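Local coordinates for SusD superfamily protein (Bacteroides thetaiotaomicron VPI-5482, PDB 3HDX) that probably binds polysaccharide at the outer membrane of the bacterium for carbohydrate uptake, at residues Trp129-Val135 and Met147-Ala152; Gly454-Val460 and Glu472-Trp477. All blocks are in the same frame, centred on the assembly; numbering follows the deposited sequence.

Contact 1 (Trp129-Val135 and Met147-Ala152)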
ATOM      1  N   TRP A 129       8.295  11.300  -1.334  1.00 11.67           N
ATOM      2  CA  TRP A 129       9.274  12.388  -1.369  1.00 11.46           C
ATOM      3  C   TRP A 129       9.932  12.614  -2.725  1.00 11.55           C
ATOM      4  O   TRP A 129      10.517  13.664  -2.943  1.00 12.66           O
ATOM      5  CB  TRP A 129      10.381  12.172  -0.306  1.00 11.20           C
ATOM      6  CG  TRP A 129       9.922  12.377   1.100  1.00 11.86           C
ATOM      7  CD1 TRP A 129       9.776  13.585   1.754  1.00 11.73           C
ATOM      8  CD2 TRP A 129       9.587  11.368   2.053  1.00 12.04           C
ATOM      9  NE1 TRP A 129       9.334  13.368   3.033  1.00 12.49           N
ATOM     10  CE2 TRP A 129       9.215  12.014   3.240  1.00 12.33           C
ATOM     11  CE3 TRP A 129       9.538   9.972   2.009  1.00 12.17           C
ATOM     12  CZ2 TRP A 129       8.797  11.308   4.358  1.00 13.79           C
ATOM     13  CZ3 TRP A 129       9.110   9.276   3.116  1.00 13.30           C
ATOM     14  CH2 TRP A 129       8.760   9.942   4.278  1.00 13.31           C
ATOM     15  N   GLY A 130       9.829  11.648  -3.637  1.00 11.35           N
ATOM     16  CA  GLY A 130      10.539  11.742  -4.914  1.00 11.70           C
ATOM     17  C   GLY A 130      11.989  11.292  -4.713  1.00 11.22           C
ATOM     18  O   GLY A 130      12.254  10.172  -4.295  1.00 11.35           O
ATOM     19  N   ASP A 131      12.936  12.190  -4.968  1.00 11.52           N
ATOM     20  CA  ASP A 131      14.336  11.877  -4.810  1.00 11.62           C
ATOM     21  C   ASP A 131      14.620  11.599  -3.335  1.00 11.83           C
ATOM     22  O   ASP A 131      14.169  12.342  -2.465  1.00 12.22           O
ATOM     23  CB  ASP A 131      15.226  13.041  -5.264  1.00 13.25           C
ATOM     24  CG  ASP A 131      15.091  13.407  -6.734  1.00 11.88           C
ATOM     25  OD1 ASP A 131      14.491  12.670  -7.562  1.00 13.00           O
ATOM     26  OD2 ASP A 131      15.656  14.499  -7.063  1.00 18.07           O
ATOM     27  N   VAL A 132      15.392  10.555  -3.053  1.00 11.79           N
ATOM     28  CA  VAL A 132      15.774  10.213  -1.675  1.00 12.66           C
ATOM     29  C   VAL A 132      17.196   9.672  -1.707  1.00 11.27           C
ATOM     30  O   VAL A 132      17.608   9.089  -2.740  1.00 11.24           O
ATOM     31  CB  VAL A 132      14.817   9.170  -1.000  1.00 12.32           C
ATOM     32  CG1 VAL A 132      13.384   9.677  -0.915  1.00 13.06           C
ATOM     33  CG2 VAL A 132      14.879   7.837  -1.754  1.00 13.53           C
ATOM     34  N   PRO A 133      17.968   9.841  -0.598  1.00 13.14           N
ATOM     35  CA  PRO A 133      19.350   9.298  -0.647  1.00 12.47           C
ATOM     36  C   PRO A 133      19.391   7.761  -0.818  1.00 12.41           C
ATOM     37  O   PRO A 133      18.704   7.029  -0.077  1.00 12.34           O
ATOM     38  CB  PRO A 133      19.964   9.707   0.700  1.00 13.38           C
ATOM     39  CG  PRO A 133      19.130  10.816   1.162  1.00 14.63           C
ATOM     40  CD  PRO A 133      17.766  10.737   0.558  1.00 12.73           C
ATOM     41  N   LEU A 134      20.131   7.309  -1.834  1.00 11.65           N
ATOM     42  CA  LEU A 134      20.219   5.878  -2.099  1.00 11.81           C
ATOM     43  C   LEU A 134      21.376   5.266  -1.291  1.00 11.89           C
ATOM     44  O   LEU A 134      22.538   5.405  -1.652  1.00 14.37           O
ATOM     45  CB  LEU A 134      20.361   5.614  -3.594  1.00 12.38           C
ATOM     46  CG  LEU A 134      20.454   4.130  -3.984  1.00 12.26           C
ATOM     47  CD1 LEU A 134      19.328   3.240  -3.427  1.00 13.84           C
ATOM     48  CD2 LEU A 134      20.567   4.032  -5.564  1.00 13.50           C
ATOM     49  N   VAL A 135      21.024   4.666  -0.161  1.00 12.54           N
ATOM     50  CA  VAL A 135      21.945   3.993   0.748  1.00 12.47           C
ATOM     51  C   VAL A 135      21.822   2.469   0.524  1.00 12.18           C
ATOM     52  O   VAL A 135      20.752   1.884   0.726  1.00 13.75           O
ATOM     53  CB  VAL A 135      21.658   4.389   2.207  1.00 12.50           C
ATOM     54  CG1 VAL A 135      22.659   3.669   3.158  1.00 15.94           C
ATOM     55  CG2 VAL A 135      21.695   5.937   2.379  1.00 14.84           C
HETATM   56  N   MSE A 147      25.572  12.359   1.848  1.00 16.18           N
HETATM   57  CA  MSE A 147      25.302  12.254   0.422  1.00 15.53           C
HETATM   58  C   MSE A 147      24.022  13.014   0.097  1.00 15.61           C
HETATM   59  O   MSE A 147      23.179  13.200   0.989  1.00 16.81           O
HETATM   60  CB  MSE A 147      25.163  10.753   0.034  1.00 15.78           C
HETATM   61  CG  MSE A 147      23.956  10.053   0.648  1.00 15.96           C
HETATM   62 SE   MSE A 147      23.609   8.296  -0.035  0.75 12.43          SE
HETATM   63  CE  MSE A 147      23.394   8.743  -1.860  1.00 17.93           C
ATOM     64  N   PRO A 148      23.851  13.419  -1.165  1.00 14.68           N
ATOM     65  CA  PRO A 148      22.646  14.092  -1.539  1.00 15.45           C
ATOM     66  C   PRO A 148      21.478  13.097  -1.750  1.00 13.93           C
ATOM     67  O   PRO A 148      21.624  11.868  -1.711  1.00 14.56           O
ATOM     68  CB  PRO A 148      23.037  14.778  -2.840  1.00 15.00           C
ATOM     69  CG  PRO A 148      23.998  13.800  -3.450  1.00 16.58           C
ATOM     70  CD  PRO A 148      24.768  13.265  -2.320  1.00 15.34           C
ATOM     71  N   ARG A 149      20.327  13.673  -1.982  1.00 14.22           N
ATOM     72  CA  ARG A 149      19.179  12.911  -2.462  1.00 14.00           C
ATOM     73  C   ARG A 149      19.563  12.362  -3.843  1.00 14.63           C
ATOM     74  O   ARG A 149      20.225  13.051  -4.655  1.00 17.50           O
ATOM     75  CB  ARG A 149      17.954  13.822  -2.542  1.00 14.73           C
ATOM     76  CG  ARG A 149      17.549  14.364  -1.182  1.00 14.85           C
ATOM     77  CD  ARG A 149      16.520  15.445  -1.256  1.00 14.60           C
ATOM     78  NE  ARG A 149      15.245  14.908  -1.717  1.00 14.60           N
ATOM     79  CZ  ARG A 149      14.201  15.627  -2.090  1.00 15.74           C
ATOM     80  NH1 ARG A 149      14.234  16.973  -2.070  1.00 16.42           N
ATOM     81  NH2 ARG A 149      13.131  14.993  -2.549  1.00 16.40           N
ATOM     82  N   THR A 150      19.189  11.117  -4.089  1.00 12.54           N
ATOM     83  CA  THR A 150      19.462  10.435  -5.361  1.00 12.76           C
ATOM     84  C   THR A 150      18.231  10.552  -6.243  1.00 12.07           C
ATOM     85  O   THR A 150      17.112  10.460  -5.743  1.00 12.87           O
ATOM     86  CB  THR A 150      19.805   8.948  -5.105  1.00 12.13           C
ATOM     87  OG1 THR A 150      20.874   8.868  -4.144  1.00 13.23           O
ATOM     88  CG2 THR A 150      20.203   8.207  -6.423  1.00 11.82           C
ATOM     89  N   ASP A 151      18.457  10.727  -7.543  1.00 12.15           N
ATOM     90  CA  ASP A 151      17.371  10.799  -8.505  0.50 13.21           C
ATOM     91  C   ASP A 151      16.385   9.621  -8.294  1.00 12.14           C
ATOM     92  O   ASP A 151      16.804   8.464  -8.169  1.00 12.66           O
ATOM     93  CB  ASP A 151      17.924  10.731  -9.923  0.50 14.82           C
ATOM     94  CG  ASP A 151      16.881  10.955 -10.928  0.50 18.35           C
ATOM     95  OD1 ASP A 151      16.541  12.114 -11.196  0.50 21.11           O
ATOM     96  OD2 ASP A 151      16.377   9.966 -11.452  0.50 20.48           O
ATOM     97  N   ALA A 152      15.099   9.933  -8.235  1.00 12.21           N
ATOM     98  CA  ALA A 152      14.050   8.924  -8.016  1.00 10.87           C
ATOM     99  C   ALA A 152      14.163   7.783  -9.016  1.00 11.57           C
ATOM    100  O   ALA A 152      13.970   6.642  -8.625  1.00 11.96           O
ATOM    101  CB  ALA A 152      12.670   9.558  -8.108  1.00 13.51           C
TER
HETATM  102  O   HOH W   1      14.395  13.180 -10.115  1.00 38.07           O

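Contact 2 (Gly454-Val460 and Glu472-Trp477)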
ATOM      1  N   GLY A 454       6.917  19.243  -8.683  1.00 16.14           N
ATOM      2  CA  GLY A 454       7.238  18.553  -7.449  1.00 15.94           C
ATOM      3  C   GLY A 454       6.278  18.775  -6.314  1.00 14.85           C
ATOM      4  O   GLY A 454       6.523  18.269  -5.226  1.00 15.07           O
ATOM      5  N   GLY A 455       5.154  19.459  -6.565  1.00 13.08           N
ATOM      6  CA  GLY A 455       4.129  19.647  -5.553  1.00 13.76           C
ATOM      7  C   GLY A 455       3.301  18.428  -5.219  1.00 13.28           C
ATOM      8  O   GLY A 455       2.475  18.482  -4.315  1.00 13.67           O
ATOM      9  N   ILE A 456       3.552  17.337  -5.942  1.00 11.80           N
ATOM     10  CA  ILE A 456       2.959  16.025  -5.656  1.00 11.64           C
ATOM     11  C   ILE A 456       3.751  15.261  -4.600  1.00 12.01           C
ATOM     12  O   ILE A 456       3.320  14.164  -4.179  1.00 13.44           O
ATOM     13  CB  ILE A 456       2.834  15.136  -6.918  1.00 12.64           C
ATOM     14  CG1 ILE A 456       4.200  14.892  -7.594  1.00 13.31           C
ATOM     15  CG2 ILE A 456       1.741  15.707  -7.859  1.00 13.12           C
ATOM     16  CD1 ILE A 456       4.192  13.697  -8.545  1.00 13.65           C
ATOM     17  N   TYR A 457       4.881  15.806  -4.145  1.00 11.66           N
ATOM     18  CA  TYR A 457       5.659  15.169  -3.071  1.00 12.88           C
ATOM     19  C   TYR A 457       5.551  15.957  -1.787  1.00 12.49           C
ATOM     20  O   TYR A 457       5.064  17.100  -1.749  1.00 13.86           O
ATOM     21  CB  TYR A 457       7.122  15.038  -3.516  1.00 13.50           C
ATOM     22  CG  TYR A 457       7.252  14.265  -4.797  1.00 14.32           C
ATOM     23  CD1 TYR A 457       6.819  12.961  -4.859  1.00 13.55           C
ATOM     24  CD2 TYR A 457       7.802  14.829  -5.944  1.00 15.10           C
ATOM     25  CE1 TYR A 457       6.929  12.228  -6.004  1.00 14.47           C
ATOM     26  CE2 TYR A 457       7.889  14.102  -7.128  1.00 15.29           C
ATOM     27  CZ  TYR A 457       7.447  12.780  -7.142  1.00 14.04           C
ATOM     28  OH  TYR A 457       7.543  11.971  -8.280  1.00 16.49           O
ATOM     29  N   TRP A 458       5.953  15.305  -0.716  1.00 11.56           N
ATOM     30  CA  TRP A 458       6.008  15.899   0.614  1.00 12.36           C
ATOM     31  C   TRP A 458       7.295  16.671   0.778  1.00 13.17           C
ATOM     32  O   TRP A 458       8.329  16.354   0.168  1.00 13.87           O
ATOM     33  CB  TRP A 458       5.930  14.830   1.728  1.00 12.74           C
ATOM     34  CG  TRP A 458       4.552  14.364   1.928  1.00 12.78           C
ATOM     35  CD1 TRP A 458       3.801  13.586   1.062  1.00 12.79           C
ATOM     36  CD2 TRP A 458       3.726  14.623   3.066  1.00 12.14           C
ATOM     37  NE1 TRP A 458       2.558  13.360   1.616  1.00 13.24           N
ATOM     38  CE2 TRP A 458       2.487  13.962   2.850  1.00 13.07           C
ATOM     39  CE3 TRP A 458       3.919  15.340   4.271  1.00 14.32           C
ATOM     40  CZ2 TRP A 458       1.412  14.045   3.769  1.00 14.78           C
ATOM     41  CZ3 TRP A 458       2.870  15.383   5.195  1.00 15.37           C
ATOM     42  CH2 TRP A 458       1.630  14.745   4.935  1.00 15.73           C
ATOM     43  N   PRO A 459       7.269  17.708   1.629  1.00 14.73           N
ATOM     44  CA  PRO A 459       8.534  18.353   1.963  1.00 14.29           C
ATOM     45  C   PRO A 459       9.445  17.384   2.745  1.00 14.10           C
ATOM     46  O   PRO A 459       8.956  16.439   3.352  1.00 13.88           O
ATOM     47  CB  PRO A 459       8.102  19.502   2.874  1.00 14.90           C
ATOM     48  CG  PRO A 459       6.786  19.223   3.317  1.00 16.86           C
ATOM     49  CD  PRO A 459       6.146  18.293   2.366  1.00 14.90           C
ATOM     50  N   VAL A 460      10.755  17.618   2.651  1.00 13.41           N
ATOM     51  CA  VAL A 460      11.743  16.981   3.495  1.00 14.42           C
ATOM     52  C   VAL A 460      11.699  17.703   4.863  1.00 16.03           C
ATOM     53  O   VAL A 460      11.614  18.924   4.934  1.00 16.52           O
ATOM     54  CB  VAL A 460      13.160  17.051   2.857  1.00 14.96           C
ATOM     55  CG1 VAL A 460      14.242  16.436   3.778  1.00 15.77           C
ATOM     56  CG2 VAL A 460      13.145  16.357   1.504  1.00 15.85           C
ATOM     57  N   GLU A 472      18.823  18.530   0.057  1.00 16.79           N
ATOM     58  CA  GLU A 472      18.152  19.751  -0.414  0.50 17.77           C
ATOM     59  C   GLU A 472      16.636  19.605  -0.308  1.00 17.04           C
ATOM     60  O   GLU A 472      16.072  18.545  -0.565  1.00 16.45           O
ATOM     61  CB  GLU A 472      18.528  20.027  -1.886  0.50 20.41           C
ATOM     62  CG  GLU A 472      18.039  21.376  -2.467  0.50 22.76           C
ATOM     63  CD  GLU A 472      18.241  21.500  -3.979  0.50 25.44           C
ATOM     64  OE1 GLU A 472      18.526  20.476  -4.659  0.50 27.70           O
ATOM     65  OE2 GLU A 472      18.093  22.629  -4.486  0.50 26.36           O
ATOM     66  N   GLN A 473      15.969  20.688   0.053  1.00 16.72           N
ATOM     67  CA  GLN A 473      14.531  20.671   0.126  1.00 15.53           C
ATOM     68  C   GLN A 473      13.951  20.577  -1.282  1.00 16.59           C
ATOM     69  O   GLN A 473      14.569  21.002  -2.272  1.00 17.08           O
ATOM     70  CB  GLN A 473      14.047  21.971   0.794  1.00 14.81           C
ATOM     71  CG  GLN A 473      12.542  22.111   0.996  1.00 15.39           C
ATOM     72  CD  GLN A 473      11.973  20.972   1.787  1.00 15.76           C
ATOM     73  OE1 GLN A 473      11.570  19.934   1.206  1.00 16.13           O
ATOM     74  NE2 GLN A 473      12.050  21.087   3.116  1.00 16.83           N
ATOM     75  N   ASN A 474      12.747  20.012  -1.355  1.00 16.52           N
ATOM     76  CA  ASN A 474      11.950  20.024  -2.591  1.00 17.81           C
ATOM     77  C   ASN A 474      11.652  21.485  -2.923  1.00 18.63           C
ATOM     78  O   ASN A 474      11.080  22.199  -2.095  1.00 18.06           O
ATOM     79  CB  ASN A 474      10.632  19.291  -2.348  1.00 18.13           C
ATOM     80  CG  ASN A 474       9.679  19.205  -3.610  1.00 20.14           C
ATOM     81  OD1 ASN A 474       9.540  20.096  -4.473  1.00 21.28           O
ATOM     82  ND2 ASN A 474       8.972  18.102  -3.653  1.00 19.80           N
ATOM     83  N   GLU A 475      11.977  21.880  -4.151  1.00 20.47           N
ATOM     84  CA  GLU A 475      11.826  23.273  -4.652  1.00 23.21           C
ATOM     85  C   GLU A 475      10.417  23.831  -4.408  1.00 19.70           C
ATOM     86  O   GLU A 475      10.255  24.966  -3.987  1.00 21.00           O
ATOM     87  CB  GLU A 475      12.125  23.325  -6.166  1.00 27.31           C
ATOM     88  CG  GLU A 475      12.386  24.720  -6.718  1.00 31.31           C
ATOM     89  CD  GLU A 475      13.645  25.374  -6.125  1.00 34.15           C
ATOM     90  OE1 GLU A 475      14.641  24.664  -5.833  1.00 36.86           O
ATOM     91  OE2 GLU A 475      13.636  26.603  -5.932  1.00 37.02           O
ATOM     92  N   PHE A 476       9.407  22.996  -4.589  1.00 18.61           N
ATOM     93  CA  PHE A 476       8.017  23.411  -4.407  1.00 17.37           C
ATOM     94  C   PHE A 476       7.713  23.934  -3.009  1.00 17.07           C
ATOM     95  O   PHE A 476       6.872  24.844  -2.874  1.00 18.19           O
ATOM     96  CB  PHE A 476       7.054  22.234  -4.704  1.00 17.26           C
ATOM     97  CG  PHE A 476       5.601  22.651  -4.852  1.00 16.19           C
ATOM     98  CD1 PHE A 476       5.093  23.023  -6.097  1.00 17.87           C
ATOM     99  CD2 PHE A 476       4.749  22.650  -3.773  1.00 16.21           C
ATOM    100  CE1 PHE A 476       3.748  23.388  -6.242  1.00 17.48           C
ATOM    101  CE2 PHE A 476       3.435  23.027  -3.913  1.00 17.61           C
ATOM    102  CZ  PHE A 476       2.925  23.389  -5.143  1.00 17.90           C
ATOM    103  N   TRP A 477       8.386  23.367  -1.989  1.00 16.13           N
ATOM    104  CA  TRP A 477       8.140  23.650  -0.581  1.00 17.36           C
ATOM    105  C   TRP A 477       9.164  24.596   0.057  1.00 19.38           C
ATOM    106  O   TRP A 477       9.096  24.827   1.266  1.00 21.42           O
ATOM    107  CB  TRP A 477       8.051  22.353   0.232  1.00 17.98           C
ATOM    108  CG  TRP A 477       7.016  21.402  -0.324  1.00 16.15           C
ATOM    109  CD1 TRP A 477       7.234  20.198  -0.954  1.00 16.01           C
ATOM    110  CD2 TRP A 477       5.601  21.597  -0.328  1.00 15.90           C
ATOM    111  NE1 TRP A 477       6.038  19.627  -1.316  1.00 15.08           N
ATOM    112  CE2 TRP A 477       5.020  20.457  -0.938  1.00 15.52           C
ATOM    113  CE3 TRP A 477       4.755  22.608   0.164  1.00 16.96           C
ATOM    114  CZ2 TRP A 477       3.650  20.320  -1.122  1.00 15.78           C
ATOM    115  CZ3 TRP A 477       3.385  22.460   0.004  1.00 17.54           C
ATOM    116  CH2 TRP A 477       2.845  21.313  -0.635  1.00 16.74           C
TER
HETATM  117  O   HOH W   2      10.172  16.186  -1.831  1.00 15.64           O

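Contact 1 (Trp129-Val135 and Met147-Ala152)
The two segments run antiparallel in the connection between helix 104-129 and helix 152-169 and meet in a single beta bridge, Val132 with Thr150, a hydrogen-bonded pair with CA atoms 5.2 Å apart. Thr150 N donates to Val132 O at 2.9 Å; the return bond, Val132 N to Thr150 O at 3.2 Å, is weak. Gly130 breaks the first helix with positive phi, where a CB would jam against the preceding carbonyl. Side chains extend the pairing beyond the bridge. Arg149 grips Asp131 O with both NH2 (2.8 Å) and NE (2.9 Å), so its guanidinium meets that carbonyl edge-on, while Thr150 OG1 takes the amide Leu134 N at 2.9 Å. Asp131 OD1 accepts from Ala152 N at 2.9 Å, and a water donates to both Asp131 OD1 and Asp151 OD1 (2.6 Å each), bridging two carboxylates whose OD1 atoms lie 4.2 Å apart. At the other end Met147, present as selenomethionine, rests its SE on Pro133 CB (4.0 Å) and Val135 CG2 (3.9 Å). The CA-to-CB bond of Val132 points away from 147-152, and its side chain packs on Met125, Val126 and Val155. With Asp151 as N-cap of the second helix, the bridge pins together the base of a long helix-to-helix loop in the helical, TPR-related fold of the SusD family.

Contact 2 (Gly454-Val460 and Glu472-Trp477)
An Asx turn leading into a short 3-10 segment, 475-477, fastens the C-terminal tail to the loop that follows helix 445-453. Asn474 OD1 accepts from Phe476 N at 2.9 Å, while Asn474 ND2 donates to Gly454 O at 2.9 Å and to a water that in turn donates to Trp458 O. Gly454 ends the helix in a Schellman motif and starts a type I turn to Tyr457; a CB here would strike Asn474 OD1. Gly455 likewise has no room for one, because its CA sits over the face of the Phe476 ring, 3.4 Å from the ring centroid, a CH-pi contact. Trp477 fills the space beside the turn: NE1 donates to Tyr457 O at 2.7 Å, and Pro459 CD lies over the face of the five-membered ring of Trp477, 3.9 Å from its centroid, another CH-pi contact. Farther along, the Gln473 amide group pairs with both backbone polar atoms of Val460, OE1 accepting from Val460 N at 2.8 Å and NE2 donating to Val460 O at 2.9 Å; OE1 also accepts from Asn474 N at 2.8 Å. Phe476 packs on Leu450 and Ser453 of helix 445-453, the CA-to-CB bond of Trp458 points away from 472-477 and its ring packs on Leu69 and Val72 of helix 67-73, and Gln473 NE2 also donates a hydrogen bond to Glu462 OE2 at the start of helix 462-467.

Overall arrangement
Along the chain the contacts come in series, neither nested nor crossed. Contact 1 closes an 11-residue loop without helix or strand between helix 104-129 and helix 152-169; some 300 residues later contact 2 closes another 11-residue excursion, this one holding helix 462-467, just before the C terminus. Yet the centres of contact 1 and contact 2 lie only about 12 Å apart. Arg149 joins them directly, its NH1 probably hydrogen-bonded to Glu472 O at 2.8 Å, and the indole edge of Trp129 lies against the carbonyls of Trp458 and Pro459, with NE1 weakly bonded at most to Pro459 O. The C-terminal tail is thus tied to the early helical region.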